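Local coordinates for conserved exported protein (Bacteroides fragilis, PDB 3CLW) that is of unknown function but probably hydrolyses O-glycosidic bonds in carbohydrates, at residues Ser167-Arg172 / Ser219-Asp224. Sequence-based numbering, arbitrary orientation.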
ATOM      1  N   SER A 167      12.866  16.133  -8.212  1.00 31.58           N
ATOM      2  CA  SER A 167      13.160  15.288  -7.039  1.00 31.81           C
ATOM      3  C   SER A 167      13.343  13.821  -7.458  1.00 32.36           C
ATOM      4  O   SER A 167      14.328  13.164  -7.056  1.00 32.18           O
ATOM      5  CB  SER A 167      12.044  15.388  -5.990  1.00 31.43           C
ATOM      6  OG  SER A 167      11.926  16.686  -5.461  1.00 31.08           O
ATOM      7  N   ALA A 168      12.388  13.307  -8.243  1.00 32.04           N
ATOM      8  CA  ALA A 168      12.519  11.963  -8.793  1.00 32.95           C
ATOM      9  C   ALA A 168      13.792  11.830  -9.621  1.00 32.49           C
ATOM     10  O   ALA A 168      14.520  10.838  -9.502  1.00 33.09           O
ATOM     11  CB  ALA A 168      11.278  11.541  -9.644  1.00 31.94           C
ATOM     12  N   GLN A 169      14.052  12.823 -10.454  1.00 32.57           N
ATOM     13  CA  GLN A 169      15.225  12.753 -11.327  1.00 33.06           C
ATOM     14  C   GLN A 169      16.504  12.766 -10.525  1.00 31.77           C
ATOM     15  O   GLN A 169      17.433  12.032 -10.853  1.00 32.78           O
ATOM     16  CB  GLN A 169      15.261  13.875 -12.350  1.00 32.17           C
ATOM     17  CG  GLN A 169      16.379  13.708 -13.398  1.00 34.49           C
ATOM     18  CD  GLN A 169      16.290  14.772 -14.526  1.00 36.82           C
ATOM     19  OE1 GLN A 169      15.691  15.846 -14.355  1.00 42.75           O
ATOM     20  NE2 GLN A 169      16.874  14.466 -15.666  1.00 37.94           N
ATOM     21  N   HIS A 170      16.562  13.606  -9.501  1.00 31.21           N
ATOM     22  CA  HIS A 170      17.699  13.612  -8.565  1.00 31.86           C
ATOM     23  C   HIS A 170      17.993  12.219  -8.031  1.00 30.99           C
ATOM     24  O   HIS A 170      19.120  11.755  -8.081  1.00 31.57           O
ATOM     25  CB  HIS A 170      17.470  14.534  -7.378  1.00 31.42           C
ATOM     26  CG  HIS A 170      18.505  14.380  -6.318  1.00 32.10           C
ATOM     27  ND1 HIS A 170      19.728  15.019  -6.376  1.00 31.34           N
ATOM     28  CD2 HIS A 170      18.520  13.629  -5.187  1.00 30.16           C
ATOM     29  CE1 HIS A 170      20.455  14.654  -5.332  1.00 30.32           C
ATOM     30  NE2 HIS A 170      19.735  13.833  -4.584  1.00 29.57           N
ATOM     31  N   PHE A 171      16.968  11.553  -7.526  1.00 30.77           N
ATOM     32  CA  PHE A 171      17.167  10.230  -6.950  1.00 30.25           C
ATOM     33  C   PHE A 171      17.444   9.148  -8.008  1.00 31.14           C
ATOM     34  O   PHE A 171      18.212   8.203  -7.740  1.00 30.79           O
ATOM     35  CB  PHE A 171      16.048   9.896  -5.962  1.00 30.04           C
ATOM     36  CG  PHE A 171      16.155  10.697  -4.686  1.00 29.77           C
ATOM     37  CD1 PHE A 171      15.433  11.876  -4.526  1.00 30.67           C
ATOM     38  CD2 PHE A 171      17.066  10.323  -3.700  1.00 32.06           C
ATOM     39  CE1 PHE A 171      15.564  12.666  -3.379  1.00 29.77           C
ATOM     40  CE2 PHE A 171      17.216  11.084  -2.517  1.00 32.28           C
ATOM     41  CZ  PHE A 171      16.450  12.273  -2.368  1.00 32.76           C
ATOM     42  N   ARG A 172      16.909   9.332  -9.229  1.00 30.18           N
ATOM     43  CA  ARG A 172      17.303   8.437 -10.338  1.00 29.86           C
ATOM     44  C   ARG A 172      18.786   8.540 -10.644  1.00 29.61           C
ATOM     45  O   ARG A 172      19.451   7.512 -10.880  1.00 29.52           O
ATOM     46  CB  ARG A 172      16.428   8.613 -11.607  1.00 28.29           C
ATOM     47  CG  ARG A 172      14.930   8.272 -11.355  1.00 29.10           C
ATOM     48  CD  ARG A 172      14.077   8.271 -12.622  1.00 28.97           C
ATOM     49  NE  ARG A 172      14.458   7.170 -13.464  1.00 31.91           N
ATOM     50  CZ  ARG A 172      13.969   5.930 -13.373  1.00 35.29           C
ATOM     51  NH1 ARG A 172      13.034   5.602 -12.484  1.00 35.31           N
ATOM     52  NH2 ARG A 172      14.425   4.994 -14.184  1.00 35.98           N
ATOM     53  N   SER A 219       8.200  14.394 -19.645  1.00 36.80           N
ATOM     54  CA  SER A 219       8.629  14.321 -21.035  1.00 37.62           C
ATOM     55  C   SER A 219       9.834  15.214 -21.236  1.00 38.14           C
ATOM     56  O   SER A 219      10.817  14.775 -21.834  1.00 38.25           O
ATOM     57  CB  SER A 219       7.474  14.672 -22.009  1.00 37.94           C
ATOM     58  OG  SER A 219       6.518  13.622 -22.066  1.00 37.80           O
ATOM     59  N   GLU A 220       9.800  16.424 -20.683  1.00 39.11           N
ATOM     60  CA  GLU A 220      10.956  17.329 -20.729  1.00 41.37           C
ATOM     61  C   GLU A 220      12.195  16.753 -20.028  1.00 40.85           C
ATOM     62  O   GLU A 220      13.314  16.895 -20.523  1.00 41.29           O
ATOM     63  CB  GLU A 220      10.603  18.701 -20.130  1.00 41.67           C
ATOM     64  CG  GLU A 220       9.867  19.655 -21.117  1.00 46.28           C
ATOM     65  CD  GLU A 220       9.099  20.827 -20.432  1.00 45.81           C
ATOM     66  OE1 GLU A 220       8.049  21.231 -20.989  1.00 50.81           O
ATOM     67  OE2 GLU A 220       9.535  21.331 -19.351  1.00 51.38           O
ATOM     68  N   ALA A 221      11.988  16.099 -18.881  1.00 40.38           N
ATOM     69  CA  ALA A 221      13.079  15.498 -18.120  1.00 40.06           C
ATOM     70  C   ALA A 221      13.556  14.194 -18.766  1.00 40.41           C
ATOM     71  O   ALA A 221      14.684  13.799 -18.563  1.00 39.90           O
ATOM     72  CB  ALA A 221      12.639  15.241 -16.686  1.00 39.05           C
ATOM     73  N   GLN A 222      12.676  13.535 -19.525  1.00 40.37           N
ATOM     74  CA  GLN A 222      12.918  12.202 -20.083  1.00 41.60           C
ATOM     75  C   GLN A 222      13.321  11.178 -19.010  1.00 41.24           C
ATOM     76  O   GLN A 222      14.279  10.434 -19.179  1.00 41.46           O
ATOM     77  CB  GLN A 222      13.953  12.249 -21.217  1.00 41.56           C
ATOM     78  CG  GLN A 222      13.619  13.249 -22.376  1.00 44.11           C
ATOM     79  CD  GLN A 222      14.811  13.442 -23.329  1.00 45.90           C
ATOM     80  OE1 GLN A 222      15.025  12.637 -24.229  1.00 50.86           O
ATOM     81  NE2 GLN A 222      15.609  14.490 -23.099  1.00 51.88           N
ATOM     82  N   ILE A 223      12.593  11.157 -17.899  1.00 40.63           N
ATOM     83  CA  ILE A 223      12.781  10.128 -16.882  1.00 40.19           C
ATOM     84  C   ILE A 223      11.753   9.021 -17.089  1.00 40.84           C
ATOM     85  O   ILE A 223      10.623   9.276 -17.511  1.00 41.42           O
ATOM     86  CB  ILE A 223      12.728  10.677 -15.414  1.00 40.13           C
ATOM     87  CG1 ILE A 223      11.405  11.417 -15.121  1.00 38.49           C
ATOM     88  CG2 ILE A 223      13.976  11.548 -15.095  1.00 37.52           C
ATOM     89  CD1 ILE A 223      11.222  11.751 -13.638  1.00 39.05           C
ATOM     90  N   ASP A 224      12.165   7.797 -16.788  1.00 40.74           N
ATOM     91  CA  ASP A 224      11.316   6.618 -16.879  1.00 40.52           C
ATOM     92  C   ASP A 224      10.415   6.511 -15.645  1.00 39.29           C
ATOM     93  O   ASP A 224      10.592   5.603 -14.810  1.00 39.78           O
ATOM     94  CB  ASP A 224      12.207   5.363 -17.047  1.00 41.77           C
ATOM     95  CG  ASP A 224      11.407   4.113 -17.418  1.00 45.71           C
ATOM     96  OD1 ASP A 224      10.209   4.247 -17.784  1.00 50.39           O
ATOM     97  OD2 ASP A 224      11.963   2.989 -17.321  1.00 50.45           O
TER
HETATM   98  O   HOH W   1      16.814  16.376 -17.645  1.00 46.29           O
HETATM   99  O   HOH W   2      15.084   7.499 -16.710  1.00 54.00           O
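I223 rests against A168, Q169 and R172 where helix 157-173 packs against the C-terminal end of helix 204-221 and the loop that leaves it, on the outside of the TIM barrel near the protein surface. Helix 204-221 has just ended: Q222 leaves helical geometry with positive phi (54°), and the chain then runs by way of I223 and D224 toward strand 226-232. Followed outward, the CB of I223 lies 3.9 Å from R172 CD. Its CG2 sits against the aliphatic stem of Q169, 3.6 Å from Q169 CG and almost as near Q169 CB. CG1, held between the backbone N and the carbonyl carbon (chi1 57°), leads to CD1, which ends 4.0 Å from A168 CB; V165, about one turn before A168 and Q169, also touches I223. In Q169, chi1 -172° sets CG anti to the backbone N; the extended chain beyond it brings OE1 beside A221 CB, while NE2 donates to a water 2.8 Å away that in turn makes a weak bond to A221 O. R172 passes I223 on its way to D224. Its NH1 is hydrogen-bonded to V178 O and N179 OD1, tying the guanidinium to strand 178-182. D224 O lies off-centre over one guanidinium face, 3.4 Å from R172 NH1 but poorly angled for a hydrogen bond, and NH2 packs on D224 CB. A second water accepts from D224 N at 2.9 Å and, weakly, from R172 NE at 3.3 Å.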